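Local coordinates for protein lasso peptide isopeptidase AtxE2 (Asticcacaulis excentricus, PDB 5TXE) that hydrolyses the isopeptide bond of the lasso peptides astexin-2 and astexin-3, opening these threaded substrates into linear peptides, at residues Leu431-Gln437 with Arg520-Gly525; Glu504-Asp508 with Ser540-Ala544; Phe535-Asn539 with Arg597-Leu602. The protein carries 1 engineered substitution. All coordinates share one frame; numbering follows the deposited sequence.

In the fold
All three contacts lie in the alpha/beta-hydrolase domain, on the same side of the chain's centre. Contact 1 joins two neighbouring parallel strands of the mixed eight-stranded sheet; contact 2 sets helix 494-512 against the loop that leads into the next strand, 545-548; contact 3 packs helix 528-539 against the loop before strand 602-607. Along the chain, contacts 1 and 2 alternate, as do 2 and 3, whereas contact 1 closes before contact 3 opens. The centres of contacts 1 and 2 are about 9 Å apart, and those of contacts 1 and 3 about 14 Å. Strand 521-525 and helix 528-539 flank Ala527, the engineered replacement of the nucleophile; contacts 2 and 3 join helices and loops away from the active site.

Contact 1: Leu431-Gln437 with Arg520-Gly525; sequences LPLVIVQ and RVGLTG
Thr524 turns OG1 between its own backbone N and carbonyl carbon (chi1 66°), which brings the hydroxyl to Ile435 O, while Gln437 carries CG beside its backbone N (chi1 -45°) and then extends, taking NE2 to Thr524 O. The Thr524 hydroxyl donates to Ile435 O over 2.8 Å, in the carbonyl plane on a lone pair; Thr524 N reaches the same oxygen nearly along the C=O axis, so two donors grip it. The hydrogen bond from Gln437 NE2 to Thr524 O is 2.8 Å long and almost straight at 177°, with the acceptor in the amide plane. A water bridges the strands, accepting from Gln437 N and donating to Thr524 OG1.

The ladder is parallel: Leu433 N bonds to Arg520 O, Gly522 N to Leu433 O at 2.7 Å, Ile435 N to Gly522 O, and Thr524 N to Ile435 O. On one face of the sheet, Val521 CG1 meets Ile435 CD1 at 3.8 Å and also Leu433 CD2, and Leu523 CD1 lies 3.8 Å from Ile435 CB. On the other, Val434 CG1 touches Thr524 CG2. At the strand start, Pro432 CB lies over one face of the Arg520 guanidinium, 3.8 Å from NH1, while Arg520 NE pairs with Asp517.

These are central strands of the alpha/beta-hydrolase sheet. The Thr524 hydroxyl doubles the rung at Ile435 O and the Gln437 side chain adds a further link at Thr524 O, tying together the ends that lead to the nucleophile position, Ala527 in this engineered variant, and to Tyr438, which stabilises the alkoxide intermediate.

Contact 2: Glu504-Asp508 with Ser540-Ala544; sequences EDLID and SHRFA
A salt-bridge network of Glu504, Asp508 and Arg542 joins helix 494-512 of the alpha/beta-hydrolase domain to the loop between helix 528-539 and strand 545-548. The two acids are one helical turn apart and take Arg542 differently. Asp508 OD1 meets it at the edge, near the guanidinium plane: Arg542 NH1 donates to this oxygen over 3.1 Å at 162°, on the syn side but tilted out of the carboxylate plane. Glu504 instead lies over one face, its CG above the centre of the guanidinium and its carboxylate stacked with the planes 15° apart. Its ion pair is long, 3.9 Å from Glu504 OE1 to Arg542 NH2, and no N-H of Arg542 points at that oxygen. The Arg542 chain, bent at chi2 (-78°), lays the guanidinium against Glu504 with NH1 at Asp508. With an alanine in place of Arg542, Asp508 OD1 would probably lose its charged mate and Glu504 the flat group it covers. In the loop, Ser540 OG accepts from Arg542 N at 3.1 Å, forming an ST turn, and is also bonded to Gly536 O. Deeper, where Val521 and Ile435 of the sheet adjoin both side chains, Ile507 CD1 lies 4.0 Å from Phe543 CE1.

Contact 3: Phe535-Asn539 with Arg597-Leu602; sequences FGLIN and RLDTPL
Apolar contacts dominate between Leu537 and Ile538 of helix 528-539 and the 597-602 segment. Leu537 uses both methyls: CD2 meets Thr600 CG2 at 3.8 Å, the side chains crossing at about a right angle, and CD1 lies 4.2 Å from both Leu598 CD2 and Leu602 CD1. Its CG stands beside the backbone N (chi1 -64°), from where the two branches part between Thr600 and the leucines. Ile538 CG1 packs on Leu598 CD1 at 3.8 Å. This is the helix that follows the nucleophile turn in the alpha/beta-hydrolase fold, here lying against the chain that enters strand 602-607; Phe591 of helix 591-594 touches Ile538, Leu598 and Leu602 as well. Polar links are sparser. Arg597 extends from CG to NE across Ile538, and its NH1 gives a weak hydrogen bond to Ile538 O, 3.2 Å long and bent to 132°, while NH2 lies 3.7 Å from Ile538 CG2. A water joins the two backbones: it accepts from Thr600 N at 3.1 Å and donates to Leu537 O. Thr600 OG1 bonds to Phe543 O, in the loop that follows the helix.

Contact 1: Leu431-Gln437 with Arg520-Gly525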
# COMPACT_ATOMS: atom_id res chain seq x y z
N LEU A 431 -2.21 4.95 30.07
CA LEU A 431 -3.25 4.51 29.11
C LEU A 431 -3.12 3.05 28.61
O LEU A 431 -2.05 2.51 28.59
CB LEU A 431 -3.21 5.39 27.88
CG LEU A 431 -3.52 6.85 28.16
CD1 LEU A 431 -3.13 7.65 26.95
CD2 LEU A 431 -5.00 7.10 28.47
N PRO A 432 -4.23 2.43 28.21
CA PRO A 432 -4.10 1.21 27.40
C PRO A 432 -3.54 1.59 26.03
O PRO A 432 -3.70 2.72 25.55
CB PRO A 432 -5.52 0.69 27.32
CG PRO A 432 -6.37 1.93 27.36
CD PRO A 432 -5.64 2.86 28.33
N LEU A 433 -2.81 0.68 25.44
CA LEU A 433 -2.14 0.91 24.20
C LEU A 433 -2.65 -0.03 23.11
O LEU A 433 -2.83 -1.25 23.35
CB LEU A 433 -0.67 0.62 24.41
CG LEU A 433 0.25 0.76 23.19
CD1 LEU A 433 0.31 2.13 22.60
CD2 LEU A 433 1.66 0.29 23.52
N VAL A 434 -2.79 0.50 21.91
CA VAL A 434 -3.07 -0.33 20.74
C VAL A 434 -1.99 -0.08 19.70
O VAL A 434 -1.66 1.07 19.38
CB VAL A 434 -4.45 0.00 20.14
CG1 VAL A 434 -4.63 -0.74 18.82
CG2 VAL A 434 -5.53 -0.35 21.14
N ILE A 435 -1.44 -1.16 19.16
CA ILE A 435 -0.38 -1.09 18.15
C ILE A 435 -0.97 -1.36 16.76
O ILE A 435 -1.65 -2.38 16.57
CB ILE A 435 0.72 -2.09 18.46
CG1 ILE A 435 1.31 -1.81 19.85
CG2 ILE A 435 1.79 -2.00 17.43
CD1 ILE A 435 2.19 -2.93 20.36
N VAL A 436 -0.73 -0.41 15.85
CA VAL A 436 -1.13 -0.48 14.46
C VAL A 436 0.16 -0.57 13.62
O VAL A 436 1.10 0.18 13.87
CB VAL A 436 -1.94 0.72 14.07
CG1 VAL A 436 -2.31 0.72 12.61
CG2 VAL A 436 -3.17 0.80 14.91
N GLN A 437 0.19 -1.48 12.63
CA GLN A 437 1.35 -1.71 11.82
C GLN A 437 1.06 -1.50 10.30
O GLN A 437 -0.09 -1.45 9.90
CB GLN A 437 1.80 -3.16 12.00
CG GLN A 437 1.84 -3.67 13.41
CD GLN A 437 2.36 -5.09 13.44
OE1 GLN A 437 3.55 -5.34 13.17
NE2 GLN A 437 1.49 -6.04 13.72
N ARG A 520 -1.93 -3.82 29.49
CA ARG A 520 -3.11 -3.54 28.64
C ARG A 520 -2.74 -3.10 27.23
O ARG A 520 -3.09 -2.02 26.76
CB ARG A 520 -4.08 -2.56 29.32
CG ARG A 520 -4.64 -3.10 30.65
CD ARG A 520 -5.77 -2.20 31.12
NE ARG A 520 -5.35 -0.88 31.57
CZ ARG A 520 -6.04 0.26 31.40
NH1 ARG A 520 -7.17 0.32 30.70
NH2 ARG A 520 -5.55 1.38 31.90
N VAL A 521 -2.00 -3.97 26.56
CA VAL A 521 -1.51 -3.72 25.22
C VAL A 521 -2.18 -4.62 24.18
O VAL A 521 -2.12 -5.85 24.27
CB VAL A 521 -0.01 -3.91 25.12
CG1 VAL A 521 0.46 -3.55 23.74
CG2 VAL A 521 0.66 -3.03 26.15
N GLY A 522 -2.76 -3.95 23.19
CA GLY A 522 -3.41 -4.59 22.07
C GLY A 522 -2.54 -4.53 20.85
O GLY A 522 -1.81 -3.56 20.65
N LEU A 523 -2.65 -5.55 20.01
CA LEU A 523 -1.89 -5.61 18.80
C LEU A 523 -2.79 -5.91 17.60
O LEU A 523 -3.62 -6.79 17.69
CB LEU A 523 -0.84 -6.70 18.93
CG LEU A 523 0.06 -6.94 17.77
CD1 LEU A 523 0.98 -5.74 17.51
CD2 LEU A 523 0.92 -8.17 18.04
N THR A 524 -2.58 -5.18 16.48
CA THR A 524 -3.32 -5.37 15.27
C THR A 524 -2.33 -5.70 14.15
O THR A 524 -1.18 -5.36 14.23
CB THR A 524 -4.13 -4.15 14.81
OG1 THR A 524 -3.26 -3.08 14.45
CG2 THR A 524 -5.02 -3.67 15.88
N GLY A 525 -2.79 -6.39 13.12
CA GLY A 525 -1.99 -6.60 11.94
C GLY A 525 -2.76 -7.06 10.71
O GLY A 525 -3.79 -7.73 10.82
O HOH W 1 -2.10 -2.96 11.97

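Contact 2: Glu504-Asp508 with Ser540-Ala544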
# COMPACT_ATOMS: atom_id res chain seq x y z
N GLU A 504 8.61 -4.83 21.65
CA GLU A 504 8.86 -4.91 23.08
C GLU A 504 9.74 -3.71 23.55
O GLU A 504 9.44 -3.11 24.57
CB GLU A 504 9.46 -6.24 23.45
CG GLU A 504 8.48 -7.42 23.30
CD GLU A 504 9.12 -8.79 23.50
OE1 GLU A 504 10.37 -8.88 23.61
OE2 GLU A 504 8.37 -9.81 23.57
N ASP A 505 10.72 -3.29 22.76
CA ASP A 505 11.51 -2.08 23.08
C ASP A 505 10.63 -0.84 23.12
O ASP A 505 10.70 -0.06 24.05
CB ASP A 505 12.64 -1.86 22.07
CG ASP A 505 13.66 -3.00 22.08
OD1 ASP A 505 13.79 -3.67 23.12
OD2 ASP A 505 14.35 -3.25 21.05
N LEU A 506 9.76 -0.69 22.12
CA LEU A 506 8.89 0.48 22.11
C LEU A 506 7.94 0.49 23.28
O LEU A 506 7.64 1.54 23.85
CB LEU A 506 8.11 0.61 20.80
CG LEU A 506 9.00 0.88 19.62
CD1 LEU A 506 8.32 0.52 18.29
CD2 LEU A 506 9.38 2.36 19.66
N ILE A 507 7.40 -0.67 23.59
CA ILE A 507 6.46 -0.76 24.68
C ILE A 507 7.20 -0.40 25.97
O ILE A 507 6.68 0.35 26.78
CB ILE A 507 5.85 -2.19 24.78
CG1 ILE A 507 4.92 -2.46 23.57
CG2 ILE A 507 5.07 -2.37 26.04
CD1 ILE A 507 4.49 -3.90 23.50
N ASP A 508 8.37 -1.00 26.17
CA ASP A 508 9.16 -0.71 27.37
C ASP A 508 9.47 0.77 27.49
O ASP A 508 9.41 1.32 28.56
CB ASP A 508 10.48 -1.49 27.39
CG ASP A 508 10.27 -2.99 27.64
OD1 ASP A 508 9.18 -3.39 28.11
OD2 ASP A 508 11.20 -3.77 27.35
N SER A 540 5.37 -14.49 22.97
CA SER A 540 5.40 -13.57 24.07
C SER A 540 4.08 -13.62 24.79
O SER A 540 3.09 -14.13 24.30
CB SER A 540 5.67 -12.18 23.57
OG SER A 540 4.49 -11.44 23.37
N HIS A 541 4.05 -13.08 25.99
CA HIS A 541 2.82 -12.83 26.73
C HIS A 541 2.69 -11.36 27.00
O HIS A 541 2.14 -10.92 27.99
CB HIS A 541 2.85 -13.62 28.05
CG HIS A 541 2.75 -15.09 27.86
ND1 HIS A 541 3.85 -15.89 27.60
CD2 HIS A 541 1.69 -15.93 27.92
CE1 HIS A 541 3.47 -17.15 27.49
NE2 HIS A 541 2.16 -17.20 27.67
N ARG A 542 3.17 -10.56 26.08
CA ARG A 542 3.06 -9.11 26.23
C ARG A 542 1.77 -8.51 25.77
O ARG A 542 1.57 -7.32 25.99
CB ARG A 542 4.17 -8.48 25.44
CG ARG A 542 5.52 -8.97 25.89
CD ARG A 542 5.98 -8.31 27.17
NE ARG A 542 7.44 -8.32 27.14
CZ ARG A 542 8.18 -7.24 27.19
NH1 ARG A 542 7.64 -6.03 27.37
NH2 ARG A 542 9.49 -7.36 27.09
N PHE A 543 0.90 -9.30 25.10
CA PHE A 543 -0.33 -8.71 24.51
C PHE A 543 -1.59 -9.15 25.18
O PHE A 543 -1.82 -10.31 25.34
CB PHE A 543 -0.32 -9.01 23.02
CG PHE A 543 0.92 -8.50 22.36
CD1 PHE A 543 1.11 -7.15 22.21
CD2 PHE A 543 1.88 -9.34 21.94
CE1 PHE A 543 2.23 -6.66 21.62
CE2 PHE A 543 3.02 -8.85 21.36
CZ PHE A 543 3.18 -7.51 21.20
N ALA A 544 -2.45 -8.24 25.58
CA ALA A 544 -3.65 -8.62 26.25
C ALA A 544 -4.87 -8.80 25.30
O ALA A 544 -5.94 -9.26 25.75
CB ALA A 544 -3.99 -7.59 27.28

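Contact 3: Phe535-Asn539 with Arg597-Leu602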
# COMPACT_ATOMS: atom_id res chain seq x y z
N PHE A 535 2.95 -14.66 15.31
CA PHE A 535 4.26 -14.86 15.99
C PHE A 535 4.26 -14.28 17.39
O PHE A 535 4.74 -14.89 18.33
CB PHE A 535 5.40 -14.21 15.17
CG PHE A 535 6.77 -14.63 15.59
CD1 PHE A 535 7.31 -15.81 15.13
CD2 PHE A 535 7.48 -13.89 16.53
CE1 PHE A 535 8.57 -16.22 15.52
CE2 PHE A 535 8.76 -14.26 16.92
CZ PHE A 535 9.30 -15.44 16.41
N GLY A 536 3.71 -13.10 17.52
CA GLY A 536 3.71 -12.39 18.79
C GLY A 536 2.90 -13.05 19.85
O GLY A 536 3.27 -13.00 21.06
N LEU A 537 1.77 -13.64 19.47
CA LEU A 537 0.86 -14.20 20.48
C LEU A 537 1.41 -15.53 20.97
O LEU A 537 1.07 -16.00 22.02
CB LEU A 537 -0.53 -14.40 19.93
CG LEU A 537 -1.27 -13.16 19.51
CD1 LEU A 537 -2.71 -13.49 19.14
CD2 LEU A 537 -1.27 -12.11 20.58
N ILE A 538 2.25 -16.15 20.18
CA ILE A 538 2.81 -17.43 20.57
C ILE A 538 4.12 -17.26 21.31
O ILE A 538 4.40 -18.03 22.20
CB ILE A 538 3.04 -18.31 19.34
CG1 ILE A 538 1.67 -18.82 18.84
CG2 ILE A 538 3.97 -19.49 19.61
CD1 ILE A 538 1.74 -19.24 17.41
N ASN A 539 4.93 -16.29 20.92
CA ASN A 539 6.29 -16.18 21.44
C ASN A 539 6.48 -15.04 22.46
O ASN A 539 7.60 -14.65 22.75
CB ASN A 539 7.24 -16.05 20.25
CG ASN A 539 7.24 -17.27 19.36
OD1 ASN A 539 7.80 -18.26 19.71
ND2 ASN A 539 6.56 -17.21 18.22
N ARG A 597 -2.17 -23.18 24.17
CA ARG A 597 -1.51 -22.13 25.00
C ARG A 597 -1.74 -20.70 24.52
O ARG A 597 -1.03 -19.80 24.85
CB ARG A 597 -0.01 -22.39 25.09
CG ARG A 597 0.77 -22.31 23.80
CD ARG A 597 2.09 -22.97 24.12
NE ARG A 597 3.07 -23.06 23.05
CZ ARG A 597 3.98 -22.13 22.80
NH1 ARG A 597 3.93 -20.98 23.45
NH2 ARG A 597 4.88 -22.31 21.84
N LEU A 598 -2.75 -20.49 23.72
CA LEU A 598 -2.96 -19.21 23.15
C LEU A 598 -4.11 -18.55 23.89
O LEU A 598 -5.31 -18.66 23.51
CB LEU A 598 -3.25 -19.40 21.68
CG LEU A 598 -2.69 -18.32 20.79
CD1 LEU A 598 -2.00 -19.03 19.63
CD2 LEU A 598 -3.81 -17.35 20.39
N ASP A 599 -3.76 -17.86 24.97
CA ASP A 599 -4.80 -17.32 25.81
C ASP A 599 -5.23 -15.88 25.51
O ASP A 599 -6.23 -15.42 26.08
CB ASP A 599 -4.38 -17.48 27.27
CG ASP A 599 -4.28 -18.95 27.65
OD1 ASP A 599 -5.30 -19.67 27.49
OD2 ASP A 599 -3.20 -19.39 28.09
N THR A 600 -4.51 -15.18 24.65
CA THR A 600 -4.90 -13.83 24.28
C THR A 600 -6.16 -13.82 23.40
O THR A 600 -6.18 -14.45 22.39
CB THR A 600 -3.77 -13.21 23.46
OG1 THR A 600 -2.58 -13.19 24.26
CG2 THR A 600 -4.09 -11.76 23.09
N PRO A 601 -7.15 -13.00 23.74
CA PRO A 601 -8.31 -12.77 22.88
C PRO A 601 -7.91 -12.33 21.51
O PRO A 601 -7.14 -11.39 21.37
CB PRO A 601 -9.06 -11.67 23.60
CG PRO A 601 -8.69 -11.82 25.05
CD PRO A 601 -7.23 -12.22 25.01
N LEU A 602 -8.44 -13.00 20.49
CA LEU A 602 -8.10 -12.69 19.11
C LEU A 602 -9.38 -12.59 18.27
O LEU A 602 -10.23 -13.52 18.24
CB LEU A 602 -7.27 -13.82 18.58
CG LEU A 602 -6.93 -13.73 17.10
CD1 LEU A 602 -6.10 -12.50 16.81
CD2 LEU A 602 -6.21 -14.97 16.61
O HOH W 2 -1.87 -15.92 23.29